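MsStt7d protein (Micromonas, PDB 4IX3) probably phosphorylates proteins with ATP, this chain being the catalytic domain, with the canonical protein kinase fold, of a homolog of the state transition kinase Stt7. Local coordinates at residues L10-G15 and A92-E97; R125-L130 and G264-A269; Y215-E220 and M319-D324. All coordinates share one frame; numbering follows the deposited sequence.

Contact 1 of 3, residues L10-G15 and A92-E97; sequences LRRTPG and AKDGGE
Asp94 OD2 lies at the edge of the Arg12 guanidinium, in its plane, while the carboxylate is turned 49° from it. Across this contact the guanidinium is approached at that edge alone. Arg12 NH2 and Asp94 OD2 are 3.9 Å apart, a long salt bridge. The stronger holds on both groups come from nearby residues: NE of Arg12 is hydrogen-bonded to the carbonyl of Glu89, and OD2 of Asp94 to the backbone N of Gly91. Arg12 gets there by a bend at chi2 (-67°), and Asp94 with CG tucked between the backbone N and the carbonyl carbon (chi1 49°). The two side chains arrive from opposite directions. One oxygen takes part in both contacts: CD1 of Leu10 also lies 4.0 Å from Asp94 OD2, adding a nonpolar neighbour beside the charged one. Segment 10-15 runs alongside strand 84-90, with Arg11 and Glu89 paired through their backbones and OG1 of Thr13 bonded to the N of Cys87, whereas 92-97 belongs to the loop that leaves this strand. Only 59 Å² is buried, all from exposed residues, so the attraction is probably screened by solvent, and the N-terminal extension appears to be fixed more by strand 84-90 and by the Arg11 salt bridges to Glu89 and Glu64 than by this long ion pair.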
loop_
_atom_site.group_PDB
_atom_site.type_symbol
_atom_site.label_atom_id
_atom_site.label_comp_id
_atom_site.label_asym_id
_atom_site.label_seq_id
_atom_site.Cartn_x
_atom_site.Cartn_y
_atom_site.Cartn_z
ATOM N N LEU B 10 -23.822 12.692 -2.589
ATOM C CA LEU B 10 -22.713 12.211 -3.405
ATOM C C LEU B 10 -21.950 13.367 -4.019
ATOM O O LEU B 10 -22.561 14.310 -4.536
ATOM C CB LEU B 10 -23.225 11.302 -4.530
ATOM C CG LEU B 10 -23.839 10.018 -3.954
ATOM C CD1 LEU B 10 -24.501 9.201 -5.051
ATOM C CD2 LEU B 10 -22.832 9.138 -3.251
ATOM N N ARG B 11 -20.613 13.307 -4.004
ATOM C CA ARG B 11 -19.800 14.370 -4.624
ATOM C C ARG B 11 -19.670 14.109 -6.126
ATOM O O ARG B 11 -19.460 12.979 -6.589
ATOM C CB ARG B 11 -18.437 14.378 -3.906
ATOM C CG ARG B 11 -18.501 14.927 -2.488
ATOM C CD ARG B 11 -17.262 14.583 -1.678
ATOM N NE ARG B 11 -17.197 13.168 -1.349
ATOM C CZ ARG B 11 -16.286 12.639 -0.539
ATOM N NH1 ARG B 11 -15.340 13.431 -0.031
ATOM N NH2 ARG B 11 -16.367 11.338 -0.209
ATOM N N ARG B 12 -19.765 15.183 -6.919
ATOM C CA ARG B 12 -19.707 15.086 -8.369
ATOM C C ARG B 12 -18.967 16.300 -8.935
ATOM O O ARG B 12 -18.880 17.327 -8.284
ATOM C CB ARG B 12 -21.119 15.001 -8.967
ATOM C CG ARG B 12 -21.878 13.718 -8.585
ATOM C CD ARG B 12 -21.231 12.505 -9.210
ATOM N NE ARG B 12 -21.765 11.251 -8.676
ATOM C CZ ARG B 12 -22.827 10.613 -9.165
ATOM N NH1 ARG B 12 -23.560 11.157 -10.155
ATOM N NH2 ARG B 12 -23.191 9.469 -8.619
ATOM N N THR B 13 -18.529 16.164 -10.177
ATOM C CA THR B 13 -17.936 17.273 -10.931
ATOM C C THR B 13 -18.911 17.538 -12.072
ATOM O O THR B 13 -19.269 16.621 -12.791
ATOM C CB THR B 13 -16.583 16.814 -11.504
ATOM O OG1 THR B 13 -15.676 16.784 -10.398
ATOM C CG2 THR B 13 -16.078 17.832 -12.547
ATOM N N PRO B 14 -19.274 18.818 -12.297
ATOM C CA PRO B 14 -20.172 19.154 -13.405
ATOM C C PRO B 14 -19.626 18.679 -14.745
ATOM O O PRO B 14 -18.433 18.863 -15.028
ATOM C CB PRO B 14 -20.262 20.682 -13.323
ATOM C CG PRO B 14 -20.080 20.959 -11.878
ATOM C CD PRO B 14 -19.053 19.965 -11.399
ATOM N N GLY B 15 -20.447 17.969 -15.509
ATOM C CA GLY B 15 -19.998 17.475 -16.807
ATOM C C GLY B 15 -19.370 16.090 -16.765
ATOM O O GLY B 15 -19.031 15.557 -17.833
ATOM N N ALA B 92 -24.237 3.008 -3.257
ATOM C CA ALA B 92 -24.309 1.530 -3.186
ATOM C C ALA B 92 -25.150 0.932 -4.342
ATOM O O ALA B 92 -24.660 0.104 -5.127
ATOM C CB ALA B 92 -24.858 1.086 -1.827
ATOM N N LYS B 93 -26.390 1.369 -4.508
ATOM C CA LYS B 93 -27.253 0.728 -5.534
ATOM C C LYS B 93 -26.821 1.096 -6.958
ATOM O O LYS B 93 -26.955 0.287 -7.881
ATOM C CB LYS B 93 -28.735 1.073 -5.327
ATOM C CG LYS B 93 -29.368 0.372 -4.136
ATOM C CD LYS B 93 -30.900 0.417 -4.117
ATOM C CE LYS B 93 -31.436 -0.444 -5.238
ATOM N NZ LYS B 93 -31.507 -1.874 -4.799
ATOM N N ASP B 94 -26.252 2.287 -7.117
ATOM C CA ASP B 94 -25.752 2.769 -8.403
ATOM C C ASP B 94 -24.295 2.344 -8.669
ATOM O O ASP B 94 -23.824 2.440 -9.810
ATOM C CB ASP B 94 -25.895 4.298 -8.502
ATOM C CG ASP B 94 -25.360 5.038 -7.277
ATOM O OD1 ASP B 94 -25.882 4.740 -6.170
ATOM O OD2 ASP B 94 -24.493 5.965 -7.406
ATOM N N GLY B 95 -23.600 1.866 -7.633
ATOM C CA GLY B 95 -22.241 1.348 -7.793
ATOM C C GLY B 95 -22.214 0.063 -8.584
ATOM O O GLY B 95 -23.139 -0.773 -8.542
ATOM N N GLY B 96 -21.169 -0.091 -9.370
ATOM C CA GLY B 96 -21.045 -1.159 -10.331
ATOM C C GLY B 96 -19.967 -2.141 -9.940
ATOM O O GLY B 96 -19.782 -2.424 -8.736
ATOM N N GLU B 97 -19.318 -2.716 -10.958
ATOM C CA GLU B 97 -18.335 -3.768 -10.747
ATOM C C GLU B 97 -17.217 -3.511 -11.736
ATOM O O GLU B 97 -17.486 -3.312 -12.920
ATOM C CB GLU B 97 -18.965 -5.139 -11.040
ATOM C CG GLU B 97 -20.186 -5.437 -10.199
ATOM C CD GLU B 97 -21.458 -4.761 -10.708
ATOM O OE1 GLU B 97 -21.619 -4.585 -11.945
ATOM O OE2 GLU B 97 -22.330 -4.428 -9.867
#

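Contact 2 of 3, residues R125-L130 and G264-A269; sequences RGTAPL and GLRTDA
Arg266 points its CB toward segment 125-130, places CG anti to its own carbonyl carbon (chi1 -67°) and runs straight from CG to NE, which carries the guanidinium across the gap between backbones 9.6 Å apart at the CA atoms of Gly126 and Arg266. NE bonds to the carbonyl of Gln259. CZ lies 3.4 Å from Thr127 OG1, and beyond it NH1 and NH2 of Arg266 both donate end-on to that one oxygen, each at 3.0 Å; angles of 141° and 143° show that neither bond is straight, as expected when two donors share one acceptor. The oxygen lies nearly in the guanidinium plane. NH1 also passes 4.0 Å from C of Gly126 and makes a weak hydrogen bond to the carbonyl of Met123, while NH2 has a second acceptor, the carbonyl of Leu260. Thr127 OG1 is itself tied to Glu141 OE2. A leucine in place of Arg266 would probably leave Thr127 OG1 without both donors and the carbonyls of Gln259 and Leu260 without their mate. The buried guanidinium thus lies where helix 246-261 ends and helix 127-133 begins, with Glu141 of helix 141-161 beside it, joining these three helices of the kinase's mainly helical lobe.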
loop_
_atom_site.group_PDB
_atom_site.type_symbol
_atom_site.label_atom_id
_atom_site.label_comp_id
_atom_site.label_asym_id
_atom_site.label_seq_id
_atom_site.Cartn_x
_atom_site.Cartn_y
_atom_site.Cartn_z
ATOM N N ARG B 125 14.314 1.118 -21.069
ATOM C CA ARG B 125 14.352 0.641 -22.455
ATOM C C ARG B 125 15.586 1.236 -23.153
ATOM O O ARG B 125 16.259 0.568 -23.926
ATOM C CB ARG B 125 13.074 1.032 -23.220
ATOM C CG ARG B 125 11.882 0.136 -22.924
ATOM C CD ARG B 125 10.591 0.692 -23.521
ATOM N NE ARG B 125 10.680 0.787 -24.976
ATOM C CZ ARG B 125 10.044 1.677 -25.738
ATOM N NH1 ARG B 125 9.243 2.601 -25.207
ATOM N NH2 ARG B 125 10.233 1.652 -27.056
ATOM N N GLY B 126 15.903 2.482 -22.835
ATOM C CA GLY B 126 17.137 3.110 -23.311
ATOM C C GLY B 126 16.982 4.614 -23.461
ATOM O O GLY B 126 15.876 5.181 -23.523
ATOM N N THR B 127 18.114 5.297 -23.573
ATOM C CA THR B 127 18.128 6.740 -23.835
ATOM C C THR B 127 17.459 7.099 -25.159
ATOM O O THR B 127 16.772 8.131 -25.222
ATOM C CB THR B 127 19.562 7.262 -23.803
ATOM O OG1 THR B 127 20.019 7.099 -22.455
ATOM C CG2 THR B 127 19.642 8.724 -24.262
ATOM N N ALA B 128 17.585 6.270 -26.187
ATOM C CA ALA B 128 16.909 6.536 -27.461
ATOM C C ALA B 128 15.373 6.614 -27.411
ATOM O O ALA B 128 14.818 7.644 -27.790
ATOM C CB ALA B 128 17.391 5.637 -28.580
ATOM N N PRO B 129 14.697 5.581 -26.875
ATOM C CA PRO B 129 13.227 5.683 -26.814
ATOM C C PRO B 129 12.800 6.777 -25.821
ATOM O O PRO B 129 11.802 7.466 -26.076
ATOM C CB PRO B 129 12.787 4.297 -26.337
ATOM C CG PRO B 129 14.006 3.644 -25.806
ATOM C CD PRO B 129 15.157 4.204 -26.617
ATOM N N LEU B 130 13.591 7.066 -24.776
ATOM C CA LEU B 130 13.278 8.147 -23.858
ATOM C C LEU B 130 13.339 9.500 -24.599
ATOM O O LEU B 130 12.395 10.296 -24.532
ATOM C CB LEU B 130 14.220 8.099 -22.641
ATOM C CG LEU B 130 14.118 9.294 -21.690
ATOM C CD1 LEU B 130 12.732 9.390 -21.082
ATOM C CD2 LEU B 130 15.254 9.218 -20.639
ATOM N N GLY B 264 24.012 3.175 -16.087
ATOM C CA GLY B 264 24.186 2.157 -15.044
ATOM C C GLY B 264 23.525 2.479 -13.710
ATOM O O GLY B 264 23.395 1.564 -12.867
ATOM N N LEU B 265 23.059 3.727 -13.493
ATOM C CA LEU B 265 22.330 4.014 -12.266
ATOM C C LEU B 265 20.822 3.874 -12.449
ATOM O O LEU B 265 20.081 4.188 -11.515
ATOM C CB LEU B 265 22.659 5.403 -11.744
ATOM C CG LEU B 265 24.166 5.610 -11.476
ATOM C CD1 LEU B 265 24.413 7.021 -10.968
ATOM C CD2 LEU B 265 24.684 4.555 -10.504
ATOM N N ARG B 266 20.375 3.403 -13.614
ATOM C CA ARG B 266 18.919 3.334 -13.870
ATOM C C ARG B 266 18.220 2.161 -13.191
ATOM O O ARG B 266 16.996 2.138 -13.122
ATOM C CB ARG B 266 18.615 3.336 -15.375
ATOM C CG ARG B 266 19.013 4.696 -15.949
ATOM C CD ARG B 266 18.818 4.779 -17.436
ATOM N NE ARG B 266 19.145 6.128 -17.902
ATOM C CZ ARG B 266 19.203 6.455 -19.201
ATOM N NH1 ARG B 266 18.910 5.554 -20.144
ATOM N NH2 ARG B 266 19.552 7.686 -19.587
ATOM N N THR B 267 18.979 1.140 -12.780
ATOM C CA THR B 267 18.363 0.043 -12.049
ATOM C C THR B 267 18.299 0.471 -10.587
ATOM O O THR B 267 19.056 1.336 -10.134
ATOM C CB THR B 267 19.243 -1.199 -12.137
ATOM O OG1 THR B 267 20.541 -0.870 -11.641
ATOM C CG2 THR B 267 19.353 -1.668 -13.553
ATOM N N ASP B 268 17.392 -0.139 -9.826
ATOM C CA ASP B 268 17.315 0.137 -8.400
ATOM C C ASP B 268 18.661 -0.149 -7.748
ATOM O O ASP B 268 19.079 0.601 -6.879
ATOM C CB ASP B 268 16.289 -0.773 -7.712
ATOM C CG ASP B 268 14.849 -0.406 -8.017
ATOM O OD1 ASP B 268 14.526 0.605 -8.688
ATOM O OD2 ASP B 268 13.970 -1.070 -7.452
ATOM N N ALA B 269 19.289 -1.272 -8.122
ATOM C CA ALA B 269 20.538 -1.675 -7.516
ATOM C C ALA B 269 21.670 -0.693 -7.823
ATOM O O ALA B 269 22.494 -0.406 -6.942
ATOM C CB ALA B 269 20.920 -3.085 -7.970
#

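Contact 3 of 3, residues Y215-E220 and M319-D324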
loop_
_atom_site.group_PDB
_atom_site.type_symbol
_atom_site.label_atom_id
_atom_site.label_comp_id
_atom_site.label_asym_id
_atom_site.label_seq_id
_atom_site.Cartn_x
_atom_site.Cartn_y
_atom_site.Cartn_z
ATOM N N TYR B 215 14.335 7.142 -3.085
ATOM C CA TYR B 215 14.336 8.535 -3.523
ATOM C C TYR B 215 14.243 9.490 -2.363
ATOM O O TYR B 215 14.008 10.678 -2.550
ATOM C CB TYR B 215 13.202 8.773 -4.520
ATOM C CG TYR B 215 13.395 7.933 -5.775
ATOM C CD1 TYR B 215 14.281 8.377 -6.785
ATOM C CD2 TYR B 215 12.798 6.669 -5.936
ATOM C CE1 TYR B 215 14.507 7.620 -7.903
ATOM C CE2 TYR B 215 13.039 5.901 -7.045
ATOM C CZ TYR B 215 13.895 6.377 -8.055
ATOM O OH TYR B 215 14.156 5.585 -9.143
ATOM N N ALA B 216 14.559 9.006 -1.159
ATOM C CA ALA B 216 14.580 9.852 0.031
ATOM C C ALA B 216 15.854 9.503 0.806
ATOM O O ALA B 216 16.211 8.320 0.949
ATOM C CB ALA B 216 13.338 9.568 0.895
ATOM N N LYS B 217 16.604 10.541 1.188
ATOM C CA LYS B 217 17.785 10.377 2.041
ATOM C C LYS B 217 17.395 9.559 3.279
ATOM O O LYS B 217 16.337 9.798 3.881
ATOM C CB LYS B 217 18.350 11.763 2.414
ATOM C CG LYS B 217 19.578 11.748 3.315
ATOM C CD LYS B 217 20.275 13.106 3.359
ATOM C CE LYS B 217 21.482 13.037 4.272
ATOM N NZ LYS B 217 21.009 13.435 5.632
ATOM N N ALA B 218 18.224 8.588 3.661
ATOM C CA ALA B 218 17.779 7.564 4.605
ATOM C C ALA B 218 17.382 8.151 5.960
ATOM O O ALA B 218 16.524 7.612 6.657
ATOM C CB ALA B 218 18.822 6.479 4.777
ATOM N N ASP B 219 18.011 9.246 6.365
ATOM C CA ASP B 219 17.683 9.836 7.655
ATOM C C ASP B 219 16.798 11.087 7.560
ATOM O O ASP B 219 16.715 11.862 8.518
ATOM C CB ASP B 219 18.953 10.122 8.445
ATOM C CG ASP B 219 19.760 11.254 7.850
ATOM O OD1 ASP B 219 19.541 11.609 6.662
ATOM O OD2 ASP B 219 20.712 11.683 8.537
ATOM N N GLU B 220 16.163 11.275 6.399
ATOM C CA GLU B 220 15.240 12.398 6.172
ATOM C C GLU B 220 14.025 11.863 5.421
ATOM O O GLU B 220 13.727 12.267 4.290
ATOM C CB GLU B 220 15.878 13.539 5.392
ATOM C CG GLU B 220 17.077 14.083 6.142
ATOM C CD GLU B 220 17.801 15.207 5.430
ATOM O OE1 GLU B 220 17.278 15.743 4.419
ATOM O OE2 GLU B 220 18.931 15.505 5.886
ATOM N N MET B 319 21.741 17.544 -3.703
ATOM C CA MET B 319 21.919 16.405 -2.793
ATOM C C MET B 319 22.857 16.729 -1.633
ATOM O O MET B 319 23.488 15.818 -1.052
ATOM C CB MET B 319 22.317 15.164 -3.585
ATOM C CG MET B 319 21.310 14.845 -4.699
ATOM S SD MET B 319 21.611 13.322 -5.579
ATOM C CE MET B 319 20.990 12.166 -4.351
ATOM N N GLU B 320 22.925 18.001 -1.251
ATOM C CA GLU B 320 23.718 18.310 -0.055
ATOM C C GLU B 320 23.125 17.562 1.149
ATOM O O GLU B 320 21.890 17.470 1.293
ATOM C CB GLU B 320 23.714 19.815 0.240
ATOM C CG GLU B 320 24.633 20.650 -0.620
ATOM C CD GLU B 320 26.094 20.384 -0.262
ATOM O OE1 GLU B 320 26.419 19.837 0.828
ATOM O OE2 GLU B 320 26.950 20.886 -1.004
ATOM N N ALA B 321 23.975 17.121 2.065
ATOM C CA ALA B 321 23.516 16.381 3.230
ATOM C C ALA B 321 22.579 17.217 4.094
ATOM O O ALA B 321 21.550 16.726 4.584
ATOM C CB ALA B 321 24.721 15.915 4.033
ATOM N N GLU B 322 22.899 18.504 4.250
ATOM C CA GLU B 322 22.132 19.429 5.073
ATOM C C GLU B 322 21.121 20.186 4.249
ATOM O O GLU B 322 21.489 20.786 3.247
ATOM C CB GLU B 322 23.076 20.409 5.776
ATOM C CG GLU B 322 24.027 19.735 6.733
ATOM C CD GLU B 322 23.311 19.168 7.934
ATOM O OE1 GLU B 322 22.259 19.748 8.301
ATOM O OE2 GLU B 322 23.836 18.188 8.525
ATOM N N ARG B 323 19.858 20.209 4.679
ATOM C CA ARG B 323 18.842 21.002 4.004
ATOM C C ARG B 323 19.213 22.471 3.863
ATOM O O ARG B 323 18.917 23.116 2.866
ATOM C CB ARG B 323 17.477 20.850 4.683
ATOM C CG ARG B 323 16.789 19.579 4.256
ATOM C CD ARG B 323 15.363 19.597 4.768
ATOM N NE ARG B 323 14.793 18.318 4.404
ATOM C CZ ARG B 323 13.568 17.952 4.769
ATOM N NH1 ARG B 323 12.824 18.832 5.431
ATOM N NH2 ARG B 323 13.143 16.740 4.461
ATOM N N ASP B 324 19.945 22.967 4.854
ATOM C CA ASP B 324 20.318 24.376 4.853
ATOM C C ASP B 324 21.336 24.725 3.781
ATOM O O ASP B 324 21.512 25.902 3.496
ATOM C CB ASP B 324 20.882 24.808 6.208
ATOM C CG ASP B 324 19.785 25.034 7.227
ATOM O OD1 ASP B 324 18.593 24.968 6.839
ATOM O OD2 ASP B 324 20.087 25.265 8.404
HETATM O O HOH W 1 15.326 15.516 2.749
HETATM O O HOH W 2 19.002 18.337 6.727
#
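Two acceptors stand unusually close here: Glu220 OE2 and Ala321 O are 3.2 Å apart and cannot bond to each other. The ammonium of Lys217 probably eases their approach, since NZ donates to Glu220 OE2 at 2.9 Å and makes a weak bond to Ala321 O at 3.5 Å. Its nearest partner is Asp219, whose OD1 accepts from Lys217 NZ at 2.6 Å through the syn lone pair. Glu220 OE2, by contrast, is met from above its carboxylate plane, 57° out of it. A bend at chi4 (-91°) turns NZ toward these oxygens, and the aliphatic part of the lysine packs alongside, with Lys217 CE 4.3 Å from Ala321 CB; Tyr283 touches both residues. Lys217 to Glu220 form a type I turn, which brings the lysine and both acids together. By sequence position this is probably the end of the activation segment, with Ala-Asp-Glu standing for the Ala-Pro-Glu motif; in kinases that glutamate pairs with an arginine of the carboxy-terminal lobe, a role that fits the salt bridge from Glu220 OE1 to Arg326. Arg323 adds a third, looser ion pair, NE to Glu220 OE1 at 3.6 Å, with carboxylate and guanidinium planes almost perpendicular (83°). Water also bridges the pair: one molecule donates to Glu220 OE1 at 2.6 Å and accepts from Arg323 NH2. Another donates to Glu220 OE2 and accepts from Arg323 N at 2.9 Å. NH2 of Arg323 also donates to the carbonyl of Tyr222, and NH1 to those of Leu223 and His243.

Overall arrangement
Contact 1 is a surface contact on the strand-rich side of the chain, about 41 Å between centres from contact 2 and 43 Å from contact 3, which lies across the chain's centre. The other two belong to the helical part; their segments alternate along the sequence and their nearest atoms are about 5 Å apart without touching. Both flank helix 246-261, contact 2 at its end and contact 3 along its side. All three use an arginine, but differently: a long ion pair at the exposed contact 1, one neutral hydroxyl oxygen across the partly buried contact 2, and a charge network with ordered water in the buried contact 3. Buried area rises in that order, from 59 to 117 to 176 Å².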